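Local atomic coordinates of UPF0234 protein XC_3703 (Xanthomonas campestris pv. campestris, PDB entry 5B7W), a protein that binds the second messenger cyclic di-GMP and, as its effector, regulates bacterial virulence and biofilm formation. Residues A[25-39]-A[50-64]. Sequence-based numbering, arbitrary orientation.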
ATOM      1  N   GLU A  25       7.329 -16.750  10.502  1.00 37.99           N
ATOM      2  CA  GLU A  25       8.255 -16.070  11.401  1.00 43.83           C
ATOM      3  C   GLU A  25       7.757 -16.106  12.841  1.00 42.03           C
ATOM      4  O   GLU A  25       8.558 -16.192  13.778  1.00 46.45           O
ATOM      5  CB  GLU A  25       8.469 -14.631  10.933  1.00 44.43           C
ATOM      6  CG  GLU A  25       9.739 -13.988  11.456  1.00 52.19           C
ATOM      7  CD  GLU A  25      10.212 -12.848  10.576  1.00 56.50           C
ATOM      8  OE1 GLU A  25       9.951 -11.678  10.923  1.00 59.52           O
ATOM      9  OE2 GLU A  25      10.842 -13.125   9.533  1.00 60.25           O
ATOM     10  N   LEU A  26       6.436 -16.042  13.036  1.00 38.98           N
ATOM     11  CA  LEU A  26       5.882 -16.143  14.383  1.00 37.84           C
ATOM     12  C   LEU A  26       6.158 -17.505  15.000  1.00 39.02           C
ATOM     13  O   LEU A  26       6.370 -17.606  16.214  1.00 44.00           O
ATOM     14  CB  LEU A  26       4.378 -15.880  14.359  1.00 40.89           C
ATOM     15  CG  LEU A  26       3.915 -14.427  14.417  1.00 51.02           C
ATOM     16  CD1 LEU A  26       2.401 -14.385  14.486  1.00 45.63           C
ATOM     17  CD2 LEU A  26       4.536 -13.723  15.610  1.00 58.14           C
ATOM     18  N   ASP A  27       6.155 -18.561  14.186  1.00 42.53           N
ATOM     19  CA  ASP A  27       6.392 -19.911  14.681  1.00 43.71           C
ATOM     20  C   ASP A  27       7.823 -20.123  15.156  1.00 48.88           C
ATOM     21  O   ASP A  27       8.089 -21.123  15.832  1.00 55.42           O
ATOM     22  CB  ASP A  27       6.051 -20.932  13.593  1.00 47.66           C
ATOM     23  CG  ASP A  27       4.652 -20.749  13.037  1.00 55.05           C
ATOM     24  OD1 ASP A  27       3.767 -20.280  13.784  1.00 57.91           O
ATOM     25  OD2 ASP A  27       4.434 -21.076  11.851  1.00 55.99           O
ATOM     26  N   THR A  28       8.743 -19.220  14.822  1.00 52.27           N
ATOM     27  CA  THR A  28      10.133 -19.328  15.236  1.00 59.52           C
ATOM     28  C   THR A  28      10.499 -18.356  16.349  1.00 60.82           C
ATOM     29  O   THR A  28      11.638 -18.385  16.827  1.00 60.05           O
ATOM     30  CB  THR A  28      11.065 -19.102  14.040  1.00 59.20           C
ATOM     31  OG1 THR A  28      10.972 -17.738  13.610  1.00 63.07           O
ATOM     32  CG2 THR A  28      10.687 -20.018  12.887  1.00 54.95           C
ATOM     33  N   ARG A  29       9.574 -17.501  16.772  1.00 53.82           N
ATOM     34  CA  ARG A  29       9.851 -16.511  17.804  1.00 57.08           C
ATOM     35  C   ARG A  29       9.527 -17.084  19.177  1.00 63.43           C
ATOM     36  O   ARG A  29       8.474 -17.702  19.370  1.00 51.71           O
ATOM     37  CB  ARG A  29       9.057 -15.231  17.550  1.00 63.52           C
ATOM     38  CG  ARG A  29       9.755 -14.270  16.603  1.00 63.80           C
ATOM     39  CD  ARG A  29      10.319 -13.080  17.358  1.00 63.00           C
ATOM     40  NE  ARG A  29       9.344 -12.000  17.464  1.00 65.15           N
ATOM     41  CZ  ARG A  29       9.330 -11.093  18.436  1.00 63.85           C
ATOM     42  NH1 ARG A  29      10.239 -11.138  19.402  1.00 60.11           N
ATOM     43  NH2 ARG A  29       8.404 -10.145  18.448  1.00 64.11           N
ATOM     44  N   PHE A  30      10.435 -16.864  20.131  1.00 72.37           N
ATOM     45  CA  PHE A  30      10.324 -17.521  21.428  1.00 79.23           C
ATOM     46  C   PHE A  30       9.222 -16.911  22.283  1.00 72.18           C
ATOM     47  O   PHE A  30       8.635 -17.608  23.116  1.00 78.96           O
ATOM     48  CB  PHE A  30      11.663 -17.456  22.167  1.00 93.89           C
ATOM     49  CG  PHE A  30      12.814 -18.056  21.404  1.00108.08           C
ATOM     50  CD1 PHE A  30      12.597 -18.990  20.403  1.00113.27           C
ATOM     51  CD2 PHE A  30      14.117 -17.682  21.690  1.00112.59           C
ATOM     52  CE1 PHE A  30      13.655 -19.537  19.702  1.00115.49           C
ATOM     53  CE2 PHE A  30      15.180 -18.226  20.993  1.00114.15           C
ATOM     54  CZ  PHE A  30      14.948 -19.155  19.998  1.00115.40           C
ATOM     55  N   ASP A  31       8.931 -15.623  22.104  1.00 62.23           N
ATOM     56  CA  ASP A  31       7.888 -14.965  22.881  1.00 54.01           C
ATOM     57  C   ASP A  31       6.485 -15.269  22.369  1.00 56.43           C
ATOM     58  O   ASP A  31       5.510 -14.820  22.981  1.00 55.40           O
ATOM     59  CB  ASP A  31       8.119 -13.452  22.903  1.00 52.97           C
ATOM     60  CG  ASP A  31       8.239 -12.858  21.514  1.00 54.37           C
ATOM     61  OD1 ASP A  31       8.520 -13.616  20.562  1.00 49.93           O
ATOM     62  OD2 ASP A  31       8.056 -11.630  21.377  1.00 51.27           O
ATOM     63  N   PHE A  32       6.360 -16.007  21.266  1.00 53.35           N
ATOM     64  CA  PHE A  32       5.077 -16.517  20.802  1.00 54.04           C
ATOM     65  C   PHE A  32       4.971 -18.026  20.989  1.00 60.27           C
ATOM     66  O   PHE A  32       4.198 -18.687  20.289  1.00 59.90           O
ATOM     67  CB  PHE A  32       4.847 -16.129  19.342  1.00 49.62           C
ATOM     68  CG  PHE A  32       4.556 -14.667  19.148  1.00 51.02           C
ATOM     69  CD1 PHE A  32       5.588 -13.745  19.077  1.00 52.91           C
ATOM     70  CD2 PHE A  32       3.251 -14.214  19.048  1.00 50.38           C
ATOM     71  CE1 PHE A  32       5.323 -12.399  18.905  1.00 52.66           C
ATOM     72  CE2 PHE A  32       2.980 -12.870  18.875  1.00 49.81           C
ATOM     73  CZ  PHE A  32       4.018 -11.961  18.803  1.00 50.79           C
ATOM     74  N   LYS A  33       5.750 -18.574  21.919  1.00 65.59           N
ATOM     75  CA  LYS A  33       5.689 -19.987  22.276  1.00 70.83           C
ATOM     76  C   LYS A  33       4.266 -20.391  22.643  1.00 70.17           C
ATOM     77  O   LYS A  33       3.647 -19.798  23.533  1.00 69.71           O
ATOM     78  CB  LYS A  33       6.658 -20.270  23.435  1.00 75.64           C
ATOM     79  CG  LYS A  33       6.225 -19.773  24.830  1.00 76.95           C
ATOM     80  CD  LYS A  33       6.201 -18.249  24.935  1.00 77.97           C
ATOM     81  CE  LYS A  33       5.572 -17.768  26.231  1.00 81.23           C
ATOM     82  NZ  LYS A  33       5.058 -16.373  26.104  1.00 81.98           N
ATOM     83  N   GLY A  34       3.729 -21.370  21.917  1.00 73.17           N
ATOM     84  CA  GLY A  34       2.371 -21.839  22.130  1.00 74.74           C
ATOM     85  C   GLY A  34       1.317 -20.749  22.193  1.00 72.44           C
ATOM     86  O   GLY A  34       0.189 -20.991  22.634  1.00 74.30           O
ATOM     87  N   VAL A  35       1.674 -19.545  21.757  1.00 63.90           N
ATOM     88  CA  VAL A  35       0.793 -18.387  21.830  1.00 57.44           C
ATOM     89  C   VAL A  35      -0.091 -18.370  20.593  1.00 54.33           C
ATOM     90  O   VAL A  35       0.401 -18.474  19.463  1.00 62.01           O
ATOM     91  CB  VAL A  35       1.605 -17.086  21.950  1.00 53.17           C
ATOM     92  CG1 VAL A  35       0.750 -15.885  21.576  1.00 43.63           C
ATOM     93  CG2 VAL A  35       2.155 -16.930  23.360  1.00 53.09           C
ATOM     94  N   GLU A  36      -1.397 -18.244  20.805  1.00 48.14           N
ATOM     95  CA  GLU A  36      -2.360 -18.233  19.707  1.00 48.06           C
ATOM     96  C   GLU A  36      -2.310 -16.868  19.034  1.00 40.34           C
ATOM     97  O   GLU A  36      -2.928 -15.906  19.495  1.00 43.15           O
ATOM     98  CB  GLU A  36      -3.758 -18.562  20.220  1.00 50.33           C
ATOM     99  CG  GLU A  36      -3.808 -19.836  21.048  1.00 52.78           C
ATOM    100  CD  GLU A  36      -5.151 -20.532  20.974  1.00 63.68           C
ATOM    101  OE1 GLU A  36      -6.038 -20.042  20.244  1.00 66.28           O
ATOM    102  OE2 GLU A  36      -5.320 -21.572  21.646  1.00 68.52           O
ATOM    103  N   ALA A  37      -1.558 -16.782  17.938  1.00 37.20           N
ATOM    104  CA  ALA A  37      -1.436 -15.555  17.168  1.00 35.20           C
ATOM    105  C   ALA A  37      -1.273 -15.922  15.702  1.00 33.46           C
ATOM    106  O   ALA A  37      -0.699 -16.963  15.372  1.00 28.80           O
ATOM    107  CB  ALA A  37      -0.256 -14.699  17.645  1.00 38.94           C
ATOM    108  N   LYS A  38      -1.775 -15.057  14.822  1.00 36.08           N
ATOM    109  CA  LYS A  38      -1.798 -15.386  13.404  1.00 36.75           C
ATOM    110  C   LYS A  38      -2.054 -14.136  12.575  1.00 25.93           C
ATOM    111  O   LYS A  38      -2.674 -13.177  13.044  1.00 27.78           O
ATOM    112  CB  LYS A  38      -2.871 -16.440  13.103  1.00 30.46           C
ATOM    113  CG  LYS A  38      -4.239 -16.085  13.668  1.00 40.37           C
ATOM    114  CD  LYS A  38      -5.248 -17.206  13.471  1.00 48.61           C
ATOM    115  CE  LYS A  38      -6.071 -16.994  12.212  1.00 52.25           C
ATOM    116  NZ  LYS A  38      -7.230 -17.925  12.143  1.00 56.01           N
ATOM    117  N   PHE A  39      -1.560 -14.164  11.340  1.00 26.05           N
ATOM    118  CA  PHE A  39      -1.951 -13.227  10.295  1.00 29.17           C
ATOM    119  C   PHE A  39      -2.862 -13.955   9.319  1.00 32.58           C
ATOM    120  O   PHE A  39      -2.556 -15.077   8.901  1.00 32.27           O
ATOM    121  CB  PHE A  39      -0.742 -12.679   9.532  1.00 29.59           C
ATOM    122  CG  PHE A  39       0.309 -12.047  10.398  1.00 29.75           C
ATOM    123  CD1 PHE A  39       1.316 -12.815  10.959  1.00 28.47           C
ATOM    124  CD2 PHE A  39       0.317 -10.679  10.614  1.00 31.92           C
ATOM    125  CE1 PHE A  39       2.296 -12.234  11.739  1.00 32.50           C
ATOM    126  CE2 PHE A  39       1.297 -10.093  11.392  1.00 32.14           C
ATOM    127  CZ  PHE A  39       2.287 -10.873  11.954  1.00 28.71           C
ATOM    128  N   SER A  50      -4.187 -10.975  15.048  1.00 32.16           N
ATOM    129  CA  SER A  50      -4.838 -11.404  16.279  1.00 34.20           C
ATOM    130  C   SER A  50      -3.798 -11.972  17.227  1.00 33.24           C
ATOM    131  O   SER A  50      -2.963 -12.787  16.825  1.00 33.16           O
ATOM    132  CB  SER A  50      -5.929 -12.445  15.998  1.00 32.97           C
ATOM    133  OG  SER A  50      -5.390 -13.593  15.369  1.00 31.15           O
ATOM    134  N   ALA A  51      -3.848 -11.540  18.485  1.00 33.06           N
ATOM    135  CA  ALA A  51      -2.925 -11.983  19.500  1.00 32.16           C
ATOM    136  C   ALA A  51      -3.602 -11.857  20.856  1.00 32.51           C
ATOM    137  O   ALA A  51      -4.671 -11.225  20.956  1.00 33.43           O
ATOM    138  CB  ALA A  51      -1.619 -11.173  19.474  1.00 32.92           C
ATOM    139  N   PRO A  52      -3.047 -12.455  21.903  1.00 41.19           N
ATOM    140  CA  PRO A  52      -3.654 -12.299  23.235  1.00 39.03           C
ATOM    141  C   PRO A  52      -3.681 -10.867  23.744  1.00 41.16           C
ATOM    142  O   PRO A  52      -4.623 -10.501  24.459  1.00 46.14           O
ATOM    143  CB  PRO A  52      -2.779 -13.193  24.124  1.00 45.84           C
ATOM    144  CG  PRO A  52      -2.266 -14.238  23.203  1.00 46.75           C
ATOM    145  CD  PRO A  52      -2.055 -13.551  21.882  1.00 42.28           C
ATOM    146  N   SER A  53      -2.691 -10.042  23.408  1.00 39.90           N
ATOM    147  CA  SER A  53      -2.576  -8.716  23.997  1.00 38.66           C
ATOM    148  C   SER A  53      -2.331  -7.662  22.925  1.00 40.62           C
ATOM    149  O   SER A  53      -1.937  -7.964  21.796  1.00 43.60           O
ATOM    150  CB  SER A  53      -1.450  -8.662  25.039  1.00 42.99           C
ATOM    151  OG  SER A  53      -0.182  -8.849  24.435  1.00 44.12           O
ATOM    152  N   ASP A  54      -2.569  -6.406  23.314  1.00 38.42           N
ATOM    153  CA  ASP A  54      -2.330  -5.278  22.420  1.00 43.90           C
ATOM    154  C   ASP A  54      -0.857  -5.174  22.045  1.00 35.11           C
ATOM    155  O   ASP A  54      -0.520  -4.836  20.903  1.00 30.92           O
ATOM    156  CB  ASP A  54      -2.807  -3.983  23.083  1.00 58.10           C
ATOM    157  CG  ASP A  54      -2.983  -2.844  22.096  1.00 69.25           C
ATOM    158  OD1 ASP A  54      -1.978  -2.411  21.492  1.00 69.32           O
ATOM    159  OD2 ASP A  54      -4.125  -2.364  21.940  1.00 74.50           O
ATOM    160  N   PHE A  55       0.038  -5.460  22.994  1.00 32.88           N
ATOM    161  CA  PHE A  55       1.468  -5.349  22.719  1.00 37.31           C
ATOM    162  C   PHE A  55       1.930  -6.407  21.725  1.00 38.39           C
ATOM    163  O   PHE A  55       2.807  -6.142  20.894  1.00 42.60           O
ATOM    164  CB  PHE A  55       2.266  -5.460  24.018  1.00 30.44           C
ATOM    165  CG  PHE A  55       3.733  -5.692  23.802  1.00 33.67           C
ATOM    166  CD1 PHE A  55       4.552  -4.668  23.357  1.00 31.93           C
ATOM    167  CD2 PHE A  55       4.294  -6.938  24.033  1.00 36.94           C
ATOM    168  CE1 PHE A  55       5.902  -4.878  23.151  1.00 32.29           C
ATOM    169  CE2 PHE A  55       5.642  -7.155  23.829  1.00 41.96           C
ATOM    170  CZ  PHE A  55       6.448  -6.124  23.389  1.00 38.06           C
ATOM    171  N   GLN A  56       1.365  -7.612  21.803  1.00 41.73           N
ATOM    172  CA  GLN A  56       1.776  -8.676  20.895  1.00 32.89           C
ATOM    173  C   GLN A  56       1.341  -8.394  19.463  1.00 25.95           C
ATOM    174  O   GLN A  56       2.041  -8.778  18.519  1.00 32.37           O
ATOM    175  CB  GLN A  56       1.223 -10.016  21.376  1.00 29.02           C
ATOM    176  CG  GLN A  56       2.005 -10.622  22.529  1.00 37.31           C
ATOM    177  CD  GLN A  56       1.286 -11.788  23.172  1.00 44.94           C
ATOM    178  OE1 GLN A  56       0.103 -11.699  23.503  1.00 46.85           O
ATOM    179  NE2 GLN A  56       1.996 -12.896  23.348  1.00 47.71           N
ATOM    180  N   VAL A  57       0.198  -7.731  19.277  1.00 29.97           N
ATOM    181  CA  VAL A  57      -0.189  -7.302  17.938  1.00 38.38           C
ATOM    182  C   VAL A  57       0.760  -6.217  17.440  1.00 39.05           C
ATOM    183  O   VAL A  57       1.124  -6.188  16.258  1.00 32.97           O
ATOM    184  CB  VAL A  57      -1.654  -6.831  17.921  1.00 39.93           C
ATOM    185  CG1 VAL A  57      -2.000  -6.202  16.578  1.00 37.57           C
ATOM    186  CG2 VAL A  57      -2.589  -7.992  18.214  1.00 45.77           C
ATOM    187  N   LYS A  58       1.183  -5.318  18.333  1.00 36.51           N
ATOM    188  CA  LYS A  58       2.160  -4.300  17.957  1.00 35.33           C
ATOM    189  C   LYS A  58       3.463  -4.936  17.492  1.00 34.90           C
ATOM    190  O   LYS A  58       4.085  -4.463  16.534  1.00 39.90           O
ATOM    191  CB  LYS A  58       2.416  -3.352  19.129  1.00 42.33           C
ATOM    192  CG  LYS A  58       3.212  -2.112  18.755  1.00 46.84           C
ATOM    193  CD  LYS A  58       4.142  -1.678  19.879  1.00 52.71           C
ATOM    194  CE  LYS A  58       3.389  -0.982  20.998  1.00 55.93           C
ATOM    195  NZ  LYS A  58       4.324  -0.425  22.016  1.00 61.14           N
ATOM    196  N   GLN A  59       3.894  -6.009  18.162  1.00 33.31           N
ATOM    197  CA  GLN A  59       5.051  -6.760  17.687  1.00 36.03           C
ATOM    198  C   GLN A  59       4.794  -7.339  16.302  1.00 35.07           C
ATOM    199  O   GLN A  59       5.651  -7.263  15.415  1.00 37.99           O
ATOM    200  CB  GLN A  59       5.397  -7.877  18.671  1.00 38.53           C
ATOM    201  CG  GLN A  59       5.923  -7.413  20.009  1.00 37.94           C
ATOM    202  CD  GLN A  59       6.262  -8.576  20.916  1.00 40.45           C
ATOM    203  OE1 GLN A  59       5.412  -9.419  21.206  1.00 33.11           O
ATOM    204  NE2 GLN A  59       7.510  -8.635  21.361  1.00 44.99           N
ATOM    205  N   MET A  60       3.613  -7.931  16.104  1.00 26.45           N
ATOM    206  CA  MET A  60       3.286  -8.514  14.806  1.00 28.39           C
ATOM    207  C   MET A  60       3.259  -7.461  13.707  1.00 24.31           C
ATOM    208  O   MET A  60       3.578  -7.765  12.552  1.00 34.20           O
ATOM    209  CB  MET A  60       1.943  -9.238  14.874  1.00 24.80           C
ATOM    210  CG  MET A  60       1.933 -10.467  15.767  1.00 41.13           C
ATOM    211  SD  MET A  60       0.500 -11.503  15.440  1.00 47.70           S
ATOM    212  CE  MET A  60      -0.782 -10.467  16.123  1.00 28.41           C
ATOM    213  N   THR A  61       2.879  -6.226  14.041  1.00 28.83           N
ATOM    214  CA  THR A  61       2.931  -5.145  13.062  1.00 38.25           C
ATOM    215  C   THR A  61       4.353  -4.933  12.554  1.00 36.72           C
ATOM    216  O   THR A  61       4.570  -4.742  11.351  1.00 35.61           O
ATOM    217  CB  THR A  61       2.378  -3.856  13.672  1.00 38.96           C
ATOM    218  OG1 THR A  61       0.983  -4.021  13.956  1.00 36.73           O
ATOM    219  CG2 THR A  61       2.566  -2.682  12.720  1.00 37.87           C
ATOM    220  N   ASP A  62       5.335  -4.971  13.459  1.00 32.11           N
ATOM    221  CA  ASP A  62       6.728  -4.845  13.045  1.00 28.81           C
ATOM    222  C   ASP A  62       7.147  -6.013  12.162  1.00 27.88           C
ATOM    223  O   ASP A  62       7.905  -5.834  11.200  1.00 28.59           O
ATOM    224  CB  ASP A  62       7.633  -4.748  14.273  1.00 39.55           C
ATOM    225  CG  ASP A  62       7.268  -3.587  15.178  1.00 45.47           C
ATOM    226  OD1 ASP A  62       6.712  -2.591  14.671  1.00 45.07           O
ATOM    227  OD2 ASP A  62       7.535  -3.672  16.395  1.00 46.04           O
ATOM    228  N   ILE A  63       6.665  -7.217  12.474  1.00 35.42           N
ATOM    229  CA  ILE A  63       6.949  -8.373  11.629  1.00 32.19           C
ATOM    230  C   ILE A  63       6.279  -8.214  10.271  1.00 26.98           C
ATOM    231  O   ILE A  63       6.887  -8.469   9.225  1.00 28.03           O
ATOM    232  CB  ILE A  63       6.499  -9.671  12.325  1.00 34.63           C
ATOM    233  CG1 ILE A  63       7.271  -9.878  13.629  1.00 33.26           C
ATOM    234  CG2 ILE A  63       6.674 -10.865  11.395  1.00 27.01           C
ATOM    235  CD1 ILE A  63       6.771 -11.047  14.447  1.00 32.26           C
ATOM    236  N   LEU A  64       5.012  -7.791  10.270  1.00 29.49           N
ATOM    237  CA  LEU A  64       4.275  -7.656   9.018  1.00 25.35           C
ATOM    238  C   LEU A  64       4.898  -6.596   8.119  1.00 24.45           C
ATOM    239  O   LEU A  64       4.973  -6.773   6.898  1.00 31.81           O
ATOM    240  CB  LEU A  64       2.810  -7.327   9.307  1.00 25.71           C
ATOM    241  CG  LEU A  64       1.892  -7.219   8.086  1.00 33.37           C
ATOM    242  CD1 LEU A  64       1.859  -8.534   7.321  1.00 32.99           C
ATOM    243  CD2 LEU A  64       0.491  -6.799   8.500  1.00 29.46           C
TER
HETATM  244  O   HOH W   1      -5.842 -12.998  12.661  1.00 31.77           O
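Met60 and Phe39 illustrate how a thioether packs between a helix and an outer strand. The Met60 sulfur lies over a face of the Phe39 ring, 25° off the normal and 4.3 Å from SD to the ring centroid, a Met-aromatic contact. Its CG lies anti to the carbonyl carbon and the chain runs on extended (chi2 -164°), which carries SD to the ring; there it also meets Leu26 CD1 at 3.6 Å and the methyl of Ala37. The same sulfur lies obliquely and more distantly off the Phe32 ring; Leu26 CD2 sits over the centre of one Phe32 face, while Gln56 O lies at the ring edge. One turn along the helix, Ile63 sends CD1 to Leu26 CD2 (3.7 Å) and CG2 to the carboxylate of Glu25, whose salt bridge goes to Arg67.

Toward the surface the contact turns polar. Gln59 NE2 gives Asp31 OD2 a weak hydrogen bond of 3.0 Å, with amide and carboxylate planes nearly perpendicular (88°). Arg29 NH1 pairs with that same OD2 by charge alone, the oxygen lying well out of the guanidinium plane.

At the sheet edge, Lys38 and Ser50 form an antiparallel hydrogen-bonded pair: Lys38 N donates to Ser50 O (3.3 Å), Ser50 N returns a weak bond to Lys38 O, and one water bridges Lys38 O and Ser50 OG. Ser53 caps the helix through OG, which accepts from Gln56 N; Ser53 N donates weakly back to Gln56 OE1, completing a capping box.

The whole belongs to the RRM-like domain II: strand 38-42 is an outer strand, paired with 46-51, and helices 12-26 and 54-70 pack on one side of the sheet, with Phe39 reaching Val19 and Ala22 of the former.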